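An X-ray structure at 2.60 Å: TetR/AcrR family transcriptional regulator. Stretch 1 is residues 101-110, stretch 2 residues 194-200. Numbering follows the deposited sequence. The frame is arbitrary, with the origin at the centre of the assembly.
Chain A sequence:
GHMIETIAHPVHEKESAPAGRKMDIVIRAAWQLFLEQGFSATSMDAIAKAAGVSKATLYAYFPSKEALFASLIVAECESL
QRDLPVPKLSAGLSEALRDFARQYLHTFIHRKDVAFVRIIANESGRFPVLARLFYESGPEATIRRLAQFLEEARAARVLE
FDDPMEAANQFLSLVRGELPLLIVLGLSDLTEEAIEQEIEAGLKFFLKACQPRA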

ATOM      1  N   ALA A 101       3.299 -17.523   1.508  1.00 51.67           N
ATOM      2  CA  ALA A 101       3.188 -16.445   0.558  1.00 54.79           C
ATOM      3  C   ALA A 101       1.922 -16.575  -0.259  1.00 53.72           C
ATOM      4  O   ALA A 101       1.194 -15.614  -0.424  1.00 54.04           O
ATOM      5  CB  ALA A 101       4.393 -16.430  -0.355  1.00 59.03           C
ATOM      6  N   ARG A 102       1.656 -17.760  -0.775  1.00 53.66           N
ATOM      7  CA  ARG A 102       0.485 -17.928  -1.626  1.00 54.30           C
ATOM      8  C   ARG A 102      -0.772 -17.530  -0.889  1.00 53.95           C
ATOM      9  O   ARG A 102      -1.604 -16.858  -1.437  1.00 49.98           O
ATOM     10  CB  ARG A 102       0.388 -19.360  -2.142  1.00 56.73           C
ATOM     11  CG  ARG A 102      -0.583 -19.532  -3.303  1.00 58.70           C
ATOM     12  CD  ARG A 102      -0.626 -20.972  -3.839  1.00 63.19           C
ATOM     13  NE  ARG A 102       0.649 -21.461  -4.418  1.00 62.08           N
ATOM     14  CZ  ARG A 102       1.545 -22.234  -3.796  1.00 62.46           C
ATOM     15  NH1 ARG A 102       1.369 -22.650  -2.543  1.00 64.22           N
ATOM     16  NH2 ARG A 102       2.645 -22.598  -4.431  1.00 62.64           N
ATOM     17  N   GLN A 103      -0.911 -17.911   0.373  1.00 65.13           N
ATOM     18  CA  GLN A 103      -2.158 -17.601   1.092  1.00 65.56           C
ATOM     19  C   GLN A 103      -2.218 -16.122   1.386  1.00 61.61           C
ATOM     20  O   GLN A 103      -3.273 -15.524   1.322  1.00 68.61           O
ATOM     21  CB  GLN A 103      -2.309 -18.426   2.374  1.00 73.05           C
ATOM     22  CG  GLN A 103      -2.422 -19.957   2.185  1.00 82.35           C
ATOM     23  CD  GLN A 103      -3.233 -20.385   0.974  1.00 88.50           C
ATOM     24  OE1 GLN A 103      -2.727 -21.121   0.101  1.00102.30           O
ATOM     25  NE2 GLN A 103      -4.475 -19.919   0.889  1.00 88.47           N
ATOM     26  N   TYR A 104      -1.063 -15.524   1.655  1.00 58.39           N
ATOM     27  CA  TYR A 104      -0.960 -14.078   1.920  1.00 52.31           C
ATOM     28  C   TYR A 104      -1.430 -13.241   0.744  1.00 51.41           C
ATOM     29  O   TYR A 104      -2.216 -12.320   0.903  1.00 57.63           O
ATOM     30  CB  TYR A 104       0.488 -13.745   2.202  1.00 51.94           C
ATOM     31  CG  TYR A 104       0.775 -12.328   2.500  1.00 48.54           C
ATOM     32  CD1 TYR A 104       0.142 -11.684   3.543  1.00 52.97           C
ATOM     33  CD2 TYR A 104       1.694 -11.639   1.775  1.00 49.21           C
ATOM     34  CE1 TYR A 104       0.422 -10.368   3.847  1.00 52.02           C
ATOM     35  CE2 TYR A 104       1.986 -10.309   2.052  1.00 54.23           C
ATOM     36  CZ  TYR A 104       1.361  -9.681   3.100  1.00 55.53           C
ATOM     37  OH  TYR A 104       1.615  -8.354   3.343  1.00 51.95           O
ATOM     38  N   LEU A 105      -0.998 -13.590  -0.452  1.00 49.62           N
ATOM     39  CA  LEU A 105      -1.432 -12.851  -1.606  1.00 52.06           C
ATOM     40  C   LEU A 105      -2.889 -13.065  -1.919  1.00 54.70           C
ATOM     41  O   LEU A 105      -3.504 -12.181  -2.496  1.00 57.23           O
ATOM     42  CB  LEU A 105      -0.602 -13.207  -2.836  1.00 53.56           C
ATOM     43  CG  LEU A 105       0.858 -12.815  -2.710  1.00 52.79           C
ATOM     44  CD1 LEU A 105       1.568 -13.123  -4.005  1.00 52.95           C
ATOM     45  CD2 LEU A 105       1.057 -11.350  -2.366  1.00 54.12           C
ATOM     46  N   HIS A 106      -3.442 -14.228  -1.596  1.00 56.54           N
ATOM     47  CA  HIS A 106      -4.854 -14.459  -1.843  1.00 65.39           C
ATOM     48  C   HIS A 106      -5.689 -13.309  -1.265  1.00 61.35           C
ATOM     49  O   HIS A 106      -6.630 -12.788  -1.893  1.00 53.32           O
ATOM     50  CB  HIS A 106      -5.231 -15.794  -1.152  1.00 76.54           C
ATOM     51  CG  HIS A 106      -6.686 -16.145  -1.201  1.00 89.61           C
ATOM     52  ND1 HIS A 106      -7.309 -16.657  -2.320  1.00 96.75           N
ATOM     53  CD2 HIS A 106      -7.637 -16.069  -0.236  1.00 94.97           C
ATOM     54  CE1 HIS A 106      -8.591 -16.861  -2.045  1.00101.75           C
ATOM     55  NE2 HIS A 106      -8.814 -16.510  -0.788  1.00 98.72           N
ATOM     56  N   THR A 107      -5.338 -12.912  -0.056  1.00 60.16           N
ATOM     57  CA  THR A 107      -6.038 -11.819   0.587  1.00 59.22           C
ATOM     58  C   THR A 107      -6.083 -10.576  -0.246  1.00 55.15           C
ATOM     59  O   THR A 107      -7.066  -9.869  -0.283  1.00 61.59           O
ATOM     60  CB  THR A 107      -5.265 -11.406   1.851  1.00 60.99           C
ATOM     61  OG1 THR A 107      -5.466 -12.405   2.841  1.00 59.15           O
ATOM     62  CG2 THR A 107      -5.697 -10.032   2.381  1.00 67.45           C
ATOM     63  N   PHE A 108      -4.966 -10.231  -0.817  1.00 56.26           N
ATOM     64  CA  PHE A 108      -4.914  -9.002  -1.600  1.00 58.66           C
ATOM     65  C   PHE A 108      -5.685  -9.111  -2.873  1.00 53.60           C
ATOM     66  O   PHE A 108      -6.418  -8.207  -3.234  1.00 56.20           O
ATOM     67  CB  PHE A 108      -3.484  -8.667  -1.963  1.00 59.21           C
ATOM     68  CG  PHE A 108      -2.750  -8.060  -0.866  1.00 56.42           C
ATOM     69  CD1 PHE A 108      -2.934  -6.750  -0.589  1.00 60.29           C
ATOM     70  CD2 PHE A 108      -1.878  -8.798  -0.098  1.00 61.21           C
ATOM     71  CE1 PHE A 108      -2.230  -6.143   0.444  1.00 66.05           C
ATOM     72  CE2 PHE A 108      -1.182  -8.220   0.955  1.00 64.78           C
ATOM     73  CZ  PHE A 108      -1.353  -6.875   1.223  1.00 60.67           C
ATOM     74  N   ILE A 109      -5.501 -10.225  -3.550  1.00 54.28           N
ATOM     75  CA  ILE A 109      -6.101 -10.438  -4.860  1.00 59.00           C
ATOM     76  C   ILE A 109      -7.628 -10.434  -4.768  1.00 61.43           C
ATOM     77  O   ILE A 109      -8.278  -9.836  -5.587  1.00 65.10           O
ATOM     78  CB  ILE A 109      -5.619 -11.755  -5.445  1.00 60.03           C
ATOM     79  CG1 ILE A 109      -4.147 -11.606  -5.809  1.00 60.10           C
ATOM     80  CG2 ILE A 109      -6.449 -12.165  -6.640  1.00 60.42           C
ATOM     81  CD1 ILE A 109      -3.407 -12.919  -5.803  1.00 61.92           C
ATOM     82  N   HIS A 110      -8.184 -11.028  -3.719  1.00 61.74           N
ATOM     83  CA  HIS A 110      -9.635 -11.059  -3.547  1.00 61.33           C
ATOM     84  C   HIS A 110     -10.112  -9.929  -2.671  1.00 55.33           C
ATOM     85  O   HIS A 110     -11.191  -9.971  -2.111  1.00 59.18           O
ATOM     86  CB  HIS A 110     -10.069 -12.451  -3.018  1.00 68.15           C
ATOM     87  CG  HIS A 110      -9.866 -13.520  -4.026  1.00 72.38           C
ATOM     88  ND1 HIS A 110      -8.671 -14.192  -4.142  1.00 81.60           N
ATOM     89  CD2 HIS A 110     -10.639 -13.936  -5.052  1.00 78.20           C
ATOM     90  CE1 HIS A 110      -8.722 -15.008  -5.178  1.00 86.38           C
ATOM     91  NE2 HIS A 110      -9.905 -14.868  -5.750  1.00 90.51           N
TER
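Stretch 2 (194-200) AIEQEIE

Stretch 2 is tied to stretch 1 by a two-pronged salt bridge between Arg102 and Glu196. Arg102 NE donates to Glu196 OE2 at 2.7 Å with an N-H...O angle of 170°, and Arg102 NH2 donates to Glu196 OE1 at 2.8 Å with an angle of 158°. Both carboxylate oxygens are therefore engaged, and the acid meets the guanidinium at its edge, near its plane, which lets two N-H groups point at two oxygens at once. Neither residue aims its CA-to-CB bond at the partner helix; both start sideways, and the ends of the side chains come nearer. Arg102 reaches out with chi1 and chi2 both t before turning at chi3 (m), whereas Glu196 is folded, with chi1 and chi2 both m.

Beside the salt bridge the contact becomes apolar. Ile199 leans on the first turn of stretch 1: its CD1 lies 3.6 Å from Arg102 CA and 3.9 Å from Arg102 CB, close enough to pack on the backbone as well as on the base of the arginine side chain. Ile199 CG2 lies 3.9 Å from Ala101 CB, and Ile199 CD1 is also near that methyl, at 4.2 Å. Ala101 CA and Ile199 CA, 6.6 Å apart, are the nearest CA atoms of the two stretches. One turn further along stretch 1, Leu105 (chi1 m, chi2 t) bridges two residues of the opposing helix, its CD1 lying 3.9 Å from Ile199 CG1 and 4.2 Å from Ile195 CG2. Another turn on, Ile109 CD1 meets Ile195 CD1 at 3.3 Å, a tight methyl-to-methyl contact. Ile195, Ile199 and Ile109 all have chi1 m and chi2 t.

The pattern follows helical periodicity: Ala101, Leu105 and Ile109 recur every four residues and point toward stretch 2, as Ile195 and Ile199 point toward stretch 1. All of stretch 2 is helical, with backbone bonds such as Ile199 N to Ile195 O (3.0 Å). Stretch 1 is helical through Ile109, with Leu105 N to Ala101 O and Ile109 N to Leu105 O both at 3.0 Å; His110 leaves helical phi/psi, and its ND1 makes a weak hydrogen bond to His106 O (3.3 Å). The helices cross obliquely, 121° between their N-to-C directions, somewhat past perpendicular and only partly antiparallel, with a closest axial approach of 10.3 Å. Together the two stretches bury 332 Å², both sides summed.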

ATOM      1  N   ALA A 194       0.816 -16.370 -12.811  1.00 65.92           N
ATOM      2  CA  ALA A 194       1.427 -15.070 -12.579  1.00 60.44           C
ATOM      3  C   ALA A 194       1.726 -14.910 -11.093  1.00 60.63           C
ATOM      4  O   ALA A 194       2.722 -14.286 -10.717  1.00 57.34           O
ATOM      5  CB  ALA A 194       0.507 -13.976 -13.061  1.00 59.68           C
ATOM      6  N   ILE A 195       0.854 -15.470 -10.253  1.00 58.01           N
ATOM      7  CA  ILE A 195       1.063 -15.437  -8.819  1.00 55.77           C
ATOM      8  C   ILE A 195       2.248 -16.261  -8.414  1.00 55.40           C
ATOM      9  O   ILE A 195       3.041 -15.812  -7.569  1.00 56.57           O
ATOM     10  CB  ILE A 195      -0.162 -15.911  -8.058  1.00 56.25           C
ATOM     11  CG1 ILE A 195      -1.276 -14.880  -8.201  1.00 58.33           C
ATOM     12  CG2 ILE A 195       0.147 -16.064  -6.568  1.00 57.35           C
ATOM     13  CD1 ILE A 195      -2.651 -15.415  -7.879  1.00 56.03           C
ATOM     14  N   GLU A 196       2.383 -17.450  -8.987  1.00 54.26           N
ATOM     15  CA  GLU A 196       3.548 -18.285  -8.663  1.00 54.07           C
ATOM     16  C   GLU A 196       4.822 -17.541  -9.008  1.00 56.04           C
ATOM     17  O   GLU A 196       5.795 -17.641  -8.289  1.00 55.20           O
ATOM     18  CB  GLU A 196       3.550 -19.618  -9.405  1.00 54.75           C
ATOM     19  CG  GLU A 196       2.528 -20.653  -8.936  1.00 58.55           C
ATOM     20  CD  GLU A 196       2.461 -20.811  -7.410  1.00 66.57           C
ATOM     21  OE1 GLU A 196       3.448 -21.266  -6.754  1.00 62.55           O
ATOM     22  OE2 GLU A 196       1.384 -20.478  -6.866  1.00 70.32           O
ATOM     23  N   GLN A 197       4.809 -16.780 -10.106  1.00 56.60           N
ATOM     24  CA  GLN A 197       5.985 -16.049 -10.536  1.00 53.14           C
ATOM     25  C   GLN A 197       6.333 -14.928  -9.569  1.00 48.44           C
ATOM     26  O   GLN A 197       7.509 -14.697  -9.290  1.00 48.16           O
ATOM     27  CB  GLN A 197       5.808 -15.497 -11.934  1.00 53.29           C
ATOM     28  CG  GLN A 197       5.978 -16.535 -13.014  1.00 57.55           C
ATOM     29  CD  GLN A 197       5.465 -16.087 -14.382  1.00 58.91           C
ATOM     30  OE1 GLN A 197       5.363 -14.897 -14.683  1.00 56.74           O
ATOM     31  NE2 GLN A 197       5.149 -17.060 -15.218  1.00 63.75           N
ATOM     32  N   GLU A 198       5.316 -14.245  -9.081  1.00 46.84           N
ATOM     33  CA  GLU A 198       5.483 -13.177  -8.078  1.00 50.69           C
ATOM     34  C   GLU A 198       6.127 -13.701  -6.818  1.00 49.30           C
ATOM     35  O   GLU A 198       7.064 -13.098  -6.260  1.00 51.74           O
ATOM     36  CB  GLU A 198       4.145 -12.542  -7.716  1.00 52.38           C
ATOM     37  CG  GLU A 198       3.494 -11.777  -8.874  1.00 60.20           C
ATOM     38  CD  GLU A 198       4.353 -10.646  -9.434  1.00 61.54           C
ATOM     39  OE1 GLU A 198       4.931  -9.918  -8.632  1.00 65.05           O
ATOM     40  OE2 GLU A 198       4.441 -10.478 -10.672  1.00 64.66           O
ATOM     41  N   ILE A 199       5.662 -14.864  -6.407  1.00 50.78           N
ATOM     42  CA  ILE A 199       6.161 -15.497  -5.204  1.00 53.62           C
ATOM     43  C   ILE A 199       7.559 -16.006  -5.397  1.00 52.29           C
ATOM     44  O   ILE A 199       8.381 -15.835  -4.527  1.00 54.21           O
ATOM     45  CB  ILE A 199       5.290 -16.695  -4.831  1.00 57.98           C
ATOM     46  CG1 ILE A 199       3.935 -16.207  -4.359  1.00 60.77           C
ATOM     47  CG2 ILE A 199       5.946 -17.511  -3.737  1.00 58.92           C
ATOM     48  CD1 ILE A 199       2.937 -17.326  -4.208  1.00 64.26           C
ATOM     49  N   GLU A 200       7.810 -16.644  -6.529  1.00 55.72           N
ATOM     50  CA  GLU A 200       9.086 -17.265  -6.760  1.00 57.88           C
ATOM     51  C   GLU A 200      10.162 -16.184  -6.788  1.00 61.89           C
ATOM     52  O   GLU A 200      11.258 -16.378  -6.256  1.00 65.49           O
ATOM     53  CB  GLU A 200       9.072 -18.104  -8.039  1.00 60.38           C
ATOM     54  CG  GLU A 200      10.345 -18.906  -8.260  1.00 72.10           C
ATOM     55  CD  GLU A 200      10.757 -19.719  -7.028  1.00 84.64           C
ATOM     56  OE1 GLU A 200       9.875 -20.445  -6.476  1.00 79.54           O
ATOM     57  OE2 GLU A 200      11.952 -19.616  -6.625  1.00 88.17           O
TER